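Peroxin 22 (Pichia angusta, PDB 5NKZ) forms a complex with the ubiquitin-conjugating enzyme Pex4p through its soluble domain and is probably involved in peroxisome biogenesis. Local coordinates at residues S31-L36 / K95-N100; N54-L59 / Q80-R85. All coordinates share one frame; numbering follows the deposited sequence.

How the contacts relate
Both contacts belong to one parallel sheet in which strands 32-36 and 55-59 are neighbours, and their centres lie about 9 Å apart. Contact 2 joins strand 55-59 to strand 81-83, at one edge of the sheet within this chain, and is buried throughout, built from a ladder of backbone hydrogen bonds with mostly aliphatic side chains on both faces. Contact 1 is smaller, polar and only partly buried: the start of strand 32-36 meets the end of helix 87-97 and the turn beyond it through serines and an asparagine. Probable hydrogen bonds from L34 N to T56 O and from I58 N to L34 O join the two, and helix 87-97 follows strand 81-83 along the chain.

Contact 1 (S31-L36 / K95-N100); sequences SVSLVL and KQLSSN
The hydroxyls of S33 and S99 meet in a hydrogen bond across the contact, S33 OG to S99 OG 2.8 Å, with the donor undetermined. Each serine holds its OG anti to its own carbonyl carbon, beside the backbone N (chi1 -73° and -70°), and each CB points at the other segment. The two hydroxyls thus face one another, and their bond gives each of these buried polar groups a partner.

The remaining contacts between the segments are van der Waals. L97 CD1 lies 3.9 Å from S33 OG; the same side chain also packs on T56 and I58. At the outer end, S31 CB approaches N100 OD1 to 3.5 Å, while N100 CB sits 3.5 Å from S31 O.

A further hydrogen bond closes the helix end: S98, the first residue to leave the helix, has positive phi, and its OG donates to K95 O at 2.9 Å, from above the carbonyl plane. Beyond it the chain enters strand 101-103, where I101 bonds with the backbone of S31 and S33, and L103 with that of S33. An aromatic side chain of Pex4p packs on L97. Such a helix-to-strand turn beside the first, central strand is characteristic of a Rossmann-like alpha/beta sheet with strand order 3-2-1-4-5.

Contact 2 (N54-L59 / Q80-R85); sequences NLTVIL and QVIQVR
L59 reaches across to V81 on the face of the sheet that also carries V57. Its CB lies 4.1 Å from Q83 NE2. One bond further, CG is 4.0 Å from V81 CG1, and at the tip CD1 closes on the same methyl, V81 CG1, at 3.5 Å. Helix 65-71 covers this pair, F68 packing on L59, L69 on V81 and K65 on both.

Between the two strands runs a parallel ladder, the strand axes turned by 19°. V57 N donates to Q80 O (2.9 Å), I82 N to V57 O, and L59 N to I82 O (3.0 Å); a weak bond from V84 N to L59 O prolongs it. At the other end the extended side chain of Q80 adds a weak bond from NE2 to L55 O, 2.9 Å.

On the other face T56 CG2 touches I82 CD1 at 3.8 Å, and I58 CG2 meets V84 CG2, both residues packing on V93 of helix 87-97. The outer edge of strand 81-83 and the residues after it face Pex4p, where Q83 N and R85 N each donate to an acidic side chain of that chain.

Chi2 of 61° turns CD of Q83 back along the chain. The amide beyond it donates through NE2 to V84 O at 2.7 Å and lies within weak hydrogen-bonding range of H60 O and V63 O, which its second hydrogen can serve only in part; OE1 weakly accepts from K65 N. An alanine here would probably leave V84 O without this donor, and the loop 60-64 and the start of helix 65-71 less firmly tied. Strand 55-59, helix 65-71 and strand 81-83 together make a beta-alpha-beta crossover, the repeating unit of Rossmann-like folds.

Contact 1 (S31-L36 / K95-N100)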
ATOM      1  N   SER C  31     -18.953  -0.015  -1.471  1.00 81.79           N
ATOM      2  CA  SER C  31     -17.680   0.526  -2.104  1.00 76.33           C
ATOM      3  C   SER C  31     -17.816   1.102  -3.506  1.00 67.58           C
ATOM      4  O   SER C  31     -18.169   0.374  -4.389  1.00 67.95           O
ATOM      5  CB  SER C  31     -16.618  -0.585  -2.170  1.00 78.32           C
ATOM      6  OG  SER C  31     -16.083  -0.844  -0.887  1.00 84.32           O
ATOM      7  N   VAL C  32     -17.528   2.378  -3.718  1.00 62.26           N
ATOM      8  CA  VAL C  32     -17.737   2.990  -5.023  1.00 59.05           C
ATOM      9  C   VAL C  32     -16.504   3.790  -5.435  1.00 58.31           C
ATOM     10  O   VAL C  32     -15.947   4.574  -4.635  1.00 60.99           O
ATOM     11  CB  VAL C  32     -19.002   3.922  -5.029  1.00 56.57           C
ATOM     12  CG1 VAL C  32     -19.267   4.554  -6.416  1.00 52.88           C
ATOM     13  CG2 VAL C  32     -20.209   3.202  -4.448  1.00 58.03           C
ATOM     14  N   SER C  33     -16.077   3.572  -6.680  1.00 57.42           N
ATOM     15  CA  SER C  33     -15.042   4.395  -7.296  1.00 60.77           C
ATOM     16  C   SER C  33     -15.721   5.384  -8.229  1.00 59.50           C
ATOM     17  O   SER C  33     -16.461   4.986  -9.126  1.00 61.04           O
ATOM     18  CB  SER C  33     -13.994   3.541  -8.065  1.00 62.57           C
ATOM     19  OG  SER C  33     -13.109   2.837  -7.190  1.00 62.87           O
ATOM     20  N   LEU C  34     -15.461   6.667  -8.049  1.00 59.32           N
ATOM     21  CA  LEU C  34     -16.123   7.666  -8.859  1.00 61.54           C
ATOM     22  C   LEU C  34     -15.128   8.422  -9.681  1.00 59.54           C
ATOM     23  O   LEU C  34     -14.302   9.133  -9.113  1.00 66.76           O
ATOM     24  CB  LEU C  34     -16.883   8.634  -7.924  1.00 66.74           C
ATOM     25  CG  LEU C  34     -17.646   9.812  -8.549  1.00 69.42           C
ATOM     26  CD1 LEU C  34     -18.593   9.310  -9.635  1.00 70.29           C
ATOM     27  CD2 LEU C  34     -18.371  10.573  -7.448  1.00 72.89           C
ATOM     28  N   VAL C  35     -15.179   8.304 -10.997  1.00 59.80           N
ATOM     29  CA  VAL C  35     -14.221   9.064 -11.797  1.00 67.70           C
ATOM     30  C   VAL C  35     -14.916  10.238 -12.415  1.00 69.16           C
ATOM     31  O   VAL C  35     -15.917  10.086 -13.150  1.00 69.99           O
ATOM     32  CB  VAL C  35     -13.340   8.229 -12.824  1.00 73.59           C
ATOM     33  CG1 VAL C  35     -13.258   6.760 -12.415  1.00 73.53           C
ATOM     34  CG2 VAL C  35     -13.784   8.347 -14.289  1.00 76.56           C
ATOM     35  N   LEU C  36     -14.343  11.402 -12.104  1.00 73.47           N
ATOM     36  CA  LEU C  36     -14.863  12.703 -12.508  1.00 77.06           C
ATOM     37  C   LEU C  36     -13.941  13.367 -13.529  1.00 80.59           C
ATOM     38  O   LEU C  36     -12.822  13.732 -13.205  1.00 81.78           O
ATOM     39  CB  LEU C  36     -15.028  13.623 -11.283  1.00 77.57           C
ATOM     40  CG  LEU C  36     -15.896  13.089 -10.127  1.00 77.07           C
ATOM     41  CD1 LEU C  36     -15.828  13.992  -8.898  1.00 80.95           C
ATOM     42  CD2 LEU C  36     -17.320  12.864 -10.601  1.00 76.48           C
ATOM     43  N   LYS C  95      -8.593  -0.516 -11.182  1.00 74.25           N
ATOM     44  CA  LYS C  95      -8.191  -1.925 -11.002  1.00 73.09           C
ATOM     45  C   LYS C  95      -7.423  -2.145  -9.736  1.00 69.05           C
ATOM     46  O   LYS C  95      -7.588  -3.168  -9.106  1.00 68.70           O
ATOM     47  CB  LYS C  95      -7.356  -2.411 -12.177  1.00 76.58           C
ATOM     48  CG  LYS C  95      -8.172  -2.611 -13.446  1.00 80.93           C
ATOM     49  CD  LYS C  95      -7.409  -2.333 -14.732  1.00 83.42           C
ATOM     50  CE  LYS C  95      -6.181  -3.205 -14.881  1.00 87.62           C
ATOM     51  NZ  LYS C  95      -6.530  -4.609 -15.214  1.00 92.81           N
ATOM     52  N   GLN C  96      -6.603  -1.177  -9.340  1.00 65.72           N
ATOM     53  CA  GLN C  96      -5.922  -1.281  -8.058  1.00 65.26           C
ATOM     54  C   GLN C  96      -6.934  -1.180  -6.943  1.00 67.30           C
ATOM     55  O   GLN C  96      -6.834  -1.981  -6.013  1.00 67.93           O
ATOM     56  CB  GLN C  96      -4.810  -0.246  -7.877  1.00 62.33           C
ATOM     57  CG  GLN C  96      -4.202  -0.158  -6.467  1.00 60.97           C
ATOM     58  CD  GLN C  96      -3.820  -1.480  -5.851  1.00 61.89           C
ATOM     59  OE1 GLN C  96      -3.242  -2.323  -6.508  1.00 66.01           O
ATOM     60  NE2 GLN C  96      -4.129  -1.662  -4.576  1.00 61.40           N
ATOM     61  N   LEU C  97      -7.893  -0.228  -7.029  1.00 67.34           N
ATOM     62  CA  LEU C  97      -8.871  -0.013  -5.943  1.00 67.12           C
ATOM     63  C   LEU C  97      -9.814  -1.186  -5.818  1.00 70.04           C
ATOM     64  O   LEU C  97     -10.084  -1.641  -4.702  1.00 70.75           O
ATOM     65  CB  LEU C  97      -9.672   1.308  -6.106  1.00 67.16           C
ATOM     66  CG  LEU C  97      -8.949   2.590  -5.636  1.00 64.62           C
ATOM     67  CD1 LEU C  97      -9.467   3.821  -6.358  1.00 62.48           C
ATOM     68  CD2 LEU C  97      -9.030   2.793  -4.129  1.00 63.37           C
ATOM     69  N   SER C  98     -10.285  -1.681  -6.967  1.00 73.72           N
ATOM     70  CA  SER C  98     -11.294  -2.755  -7.048  1.00 78.55           C
ATOM     71  C   SER C  98     -12.571  -2.480  -6.242  1.00 80.26           C
ATOM     72  O   SER C  98     -12.988  -3.316  -5.434  1.00 83.15           O
ATOM     73  CB  SER C  98     -10.708  -4.100  -6.623  1.00 77.96           C
ATOM     74  OG  SER C  98      -9.656  -4.396  -7.483  1.00 78.27           O
ATOM     75  N   SER C  99     -13.195  -1.328  -6.470  1.00 86.50           N
ATOM     76  CA  SER C  99     -14.437  -1.039  -5.773  1.00 84.52           C
ATOM     77  C   SER C  99     -15.571  -1.905  -6.335  1.00 80.93           C
ATOM     78  O   SER C  99     -15.548  -2.315  -7.494  1.00 78.37           O
ATOM     79  CB  SER C  99     -14.767   0.438  -5.863  1.00 84.40           C
ATOM     80  OG  SER C  99     -13.861   1.178  -5.080  1.00 87.23           O
ATOM     81  N   ASN C 100     -16.534  -2.219  -5.472  1.00 80.18           N
ATOM     82  CA  ASN C 100     -17.759  -2.947  -5.847  1.00 80.17           C
ATOM     83  C   ASN C 100     -18.535  -2.261  -6.975  1.00 79.29           C
ATOM     84  O   ASN C 100     -19.126  -2.952  -7.805  1.00 81.28           O
ATOM     85  CB  ASN C 100     -18.718  -3.046  -4.664  1.00 81.18           C
ATOM     86  CG  ASN C 100     -18.208  -3.949  -3.548  1.00 84.03           C
ATOM     87  OD1 ASN C 100     -17.058  -3.912  -3.162  1.00 86.71           O
ATOM     88  ND2 ASN C 100     -19.087  -4.755  -3.012  1.00 88.08           N
TER

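Contact 2 (N54-L59 / Q80-R85)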
ATOM      1  N   ASN C  54     -16.435   4.653   2.164  1.00 72.42           N
ATOM      2  CA  ASN C  54     -15.948   3.861   1.029  1.00 71.14           C
ATOM      3  C   ASN C  54     -16.239   4.441  -0.359  1.00 68.59           C
ATOM      4  O   ASN C  54     -16.382   3.685  -1.347  1.00 71.54           O
ATOM      5  CB  ASN C  54     -16.475   2.425   1.101  1.00 74.35           C
ATOM      6  CG  ASN C  54     -16.100   1.743   2.389  1.00 77.55           C
ATOM      7  OD1 ASN C  54     -16.179   2.326   3.476  1.00 76.43           O
ATOM      8  ND2 ASN C  54     -15.677   0.485   2.273  1.00 83.19           N
ATOM      9  N   LEU C  55     -16.328   5.762  -0.460  1.00 65.71           N
ATOM     10  CA  LEU C  55     -16.423   6.377  -1.755  1.00 66.30           C
ATOM     11  C   LEU C  55     -15.024   6.856  -1.980  1.00 67.15           C
ATOM     12  O   LEU C  55     -14.320   7.213  -1.009  1.00 73.05           O
ATOM     13  CB  LEU C  55     -17.417   7.511  -1.745  1.00 67.46           C
ATOM     14  CG  LEU C  55     -17.397   8.517  -2.910  1.00 66.74           C
ATOM     15  CD1 LEU C  55     -17.697   7.924  -4.276  1.00 64.97           C
ATOM     16  CD2 LEU C  55     -18.436   9.597  -2.561  1.00 71.45           C
ATOM     17  N   THR C  56     -14.592   6.799  -3.232  1.00 64.82           N
ATOM     18  CA  THR C  56     -13.243   7.148  -3.574  1.00 59.83           C
ATOM     19  C   THR C  56     -13.340   7.800  -4.938  1.00 58.60           C
ATOM     20  O   THR C  56     -13.905   7.233  -5.870  1.00 61.05           O
ATOM     21  CB  THR C  56     -12.332   5.883  -3.566  1.00 59.25           C
ATOM     22  OG1 THR C  56     -12.357   5.233  -2.271  1.00 56.20           O
ATOM     23  CG2 THR C  56     -10.890   6.269  -3.897  1.00 58.86           C
ATOM     24  N   VAL C  57     -12.819   9.005  -5.042  1.00 57.84           N
ATOM     25  CA  VAL C  57     -12.934   9.817  -6.238  1.00 60.67           C
ATOM     26  C   VAL C  57     -11.600   9.889  -7.008  1.00 62.97           C
ATOM     27  O   VAL C  57     -10.534  10.189  -6.443  1.00 63.72           O
ATOM     28  CB  VAL C  57     -13.370  11.255  -5.861  1.00 62.08           C
ATOM     29  CG1 VAL C  57     -13.138  12.242  -6.998  1.00 62.40           C
ATOM     30  CG2 VAL C  57     -14.840  11.282  -5.439  1.00 64.89           C
ATOM     31  N   ILE C  58     -11.697   9.717  -8.318  1.00 63.69           N
ATOM     32  CA  ILE C  58     -10.559   9.738  -9.202  1.00 66.41           C
ATOM     33  C   ILE C  58     -10.710  10.891 -10.206  1.00 68.32           C
ATOM     34  O   ILE C  58     -11.579  10.862 -11.084  1.00 72.76           O
ATOM     35  CB  ILE C  58     -10.438   8.340  -9.890  1.00 68.14           C
ATOM     36  CG1 ILE C  58     -10.431   7.246  -8.804  1.00 69.00           C
ATOM     37  CG2 ILE C  58      -9.187   8.234 -10.779  1.00 66.15           C
ATOM     38  CD1 ILE C  58     -10.829   5.887  -9.311  1.00 72.66           C
ATOM     39  N   LEU C  59      -9.859  11.902 -10.099  1.00 68.75           N
ATOM     40  CA  LEU C  59      -9.946  13.046 -11.027  1.00 72.69           C
ATOM     41  C   LEU C  59      -9.166  12.806 -12.316  1.00 74.68           C
ATOM     42  O   LEU C  59      -8.002  12.381 -12.297  1.00 74.56           O
ATOM     43  CB  LEU C  59      -9.465  14.344 -10.366  1.00 74.71           C
ATOM     44  CG  LEU C  59     -10.092  14.580  -8.984  1.00 75.18           C
ATOM     45  CD1 LEU C  59      -9.252  15.595  -8.229  1.00 77.85           C
ATOM     46  CD2 LEU C  59     -11.554  14.998  -9.079  1.00 75.12           C
ATOM     47  N   GLN C  80      -9.351  10.491   0.178  1.00 76.54           N
ATOM     48  CA  GLN C  80     -10.366   9.797  -0.610  1.00 73.87           C
ATOM     49  C   GLN C  80     -10.370  10.223  -2.065  1.00 74.92           C
ATOM     50  O   GLN C  80     -11.103   9.636  -2.847  1.00 81.91           O
ATOM     51  CB  GLN C  80     -11.778  10.055  -0.080  1.00 74.44           C
ATOM     52  CG  GLN C  80     -12.103   9.486   1.291  1.00 77.25           C
ATOM     53  CD  GLN C  80     -13.574   9.731   1.681  1.00 79.90           C
ATOM     54  OE1 GLN C  80     -13.896  10.078   2.822  1.00 83.00           O
ATOM     55  NE2 GLN C  80     -14.475   9.569   0.720  1.00 82.32           N
ATOM     56  N   VAL C  81      -9.602  11.248  -2.424  1.00 74.68           N
ATOM     57  CA  VAL C  81      -9.565  11.808  -3.774  1.00 73.92           C
ATOM     58  C   VAL C  81      -8.207  11.517  -4.404  1.00 71.19           C
ATOM     59  O   VAL C  81      -7.202  11.704  -3.755  1.00 72.27           O
ATOM     60  CB  VAL C  81      -9.816  13.347  -3.721  1.00 74.74           C
ATOM     61  CG1 VAL C  81      -9.656  13.999  -5.100  1.00 74.64           C
ATOM     62  CG2 VAL C  81     -11.209  13.616  -3.167  1.00 73.22           C
ATOM     63  N   ILE C  82      -8.173  11.104  -5.670  1.00 69.23           N
ATOM     64  CA  ILE C  82      -6.923  10.636  -6.307  1.00 64.64           C
ATOM     65  C   ILE C  82      -6.659  11.357  -7.631  1.00 63.75           C
ATOM     66  O   ILE C  82      -7.345  11.153  -8.628  1.00 59.67           O
ATOM     67  CB  ILE C  82      -6.954   9.105  -6.456  1.00 62.46           C
ATOM     68  CG1 ILE C  82      -6.703   8.437  -5.092  1.00 61.44           C
ATOM     69  CG2 ILE C  82      -5.896   8.625  -7.422  1.00 65.30           C
ATOM     70  CD1 ILE C  82      -7.367   7.087  -4.949  1.00 60.80           C
ATOM     71  N   GLN C  83      -5.663  12.231  -7.610  1.00 70.28           N
ATOM     72  CA  GLN C  83      -5.243  12.985  -8.792  1.00 74.90           C
ATOM     73  C   GLN C  83      -4.460  12.071  -9.701  1.00 73.29           C
ATOM     74  O   GLN C  83      -3.418  11.573  -9.328  1.00 73.28           O
ATOM     75  CB  GLN C  83      -4.331  14.170  -8.414  1.00 80.69           C
ATOM     76  CG  GLN C  83      -3.863  15.008  -9.596  1.00 85.01           C
ATOM     77  CD  GLN C  83      -5.028  15.625 -10.314  1.00 85.82           C
ATOM     78  OE1 GLN C  83      -5.517  16.639  -9.895  1.00 88.93           O
ATOM     79  NE2 GLN C  83      -5.503  14.990 -11.366  1.00 86.04           N
ATOM     80  N   VAL C  84      -4.978  11.886 -10.901  1.00 71.65           N
ATOM     81  CA  VAL C  84      -4.355  11.114 -11.935  1.00 70.19           C
ATOM     82  C   VAL C  84      -3.860  12.113 -12.984  1.00 75.55           C
ATOM     83  O   VAL C  84      -4.405  13.211 -13.097  1.00 74.81           O
ATOM     84  CB  VAL C  84      -5.380  10.095 -12.469  1.00 67.95           C
ATOM     85  CG1 VAL C  84      -5.420  10.016 -13.990  1.00 69.69           C
ATOM     86  CG2 VAL C  84      -5.175   8.735 -11.810  1.00 65.71           C
ATOM     87  N   ARG C  85      -2.825  11.723 -13.734  1.00 82.70           N
ATOM     88  CA  ARG C  85      -2.158  12.570 -14.734  1.00 87.56           C
ATOM     89  C   ARG C  85      -2.274  12.115 -16.191  1.00 85.55           C
ATOM     90  O   ARG C  85      -2.062  12.954 -17.082  1.00 85.75           O
ATOM     91  CB  ARG C  85      -0.685  12.802 -14.361  1.00 94.90           C
ATOM     92  CG  ARG C  85      -0.547  13.912 -13.310  1.00100.09           C
ATOM     93  CD  ARG C  85       0.834  14.580 -13.145  1.00106.60           C
ATOM     94  NE  ARG C  85       0.643  16.032 -13.027  1.00111.33           N
ATOM     95  CZ  ARG C  85       0.007  16.651 -12.024  1.00115.53           C
ATOM     96  NH1 ARG C  85      -0.474  15.975 -10.982  1.00114.51           N
ATOM     97  NH2 ARG C  85      -0.151  17.977 -12.057  1.00120.33           N
TER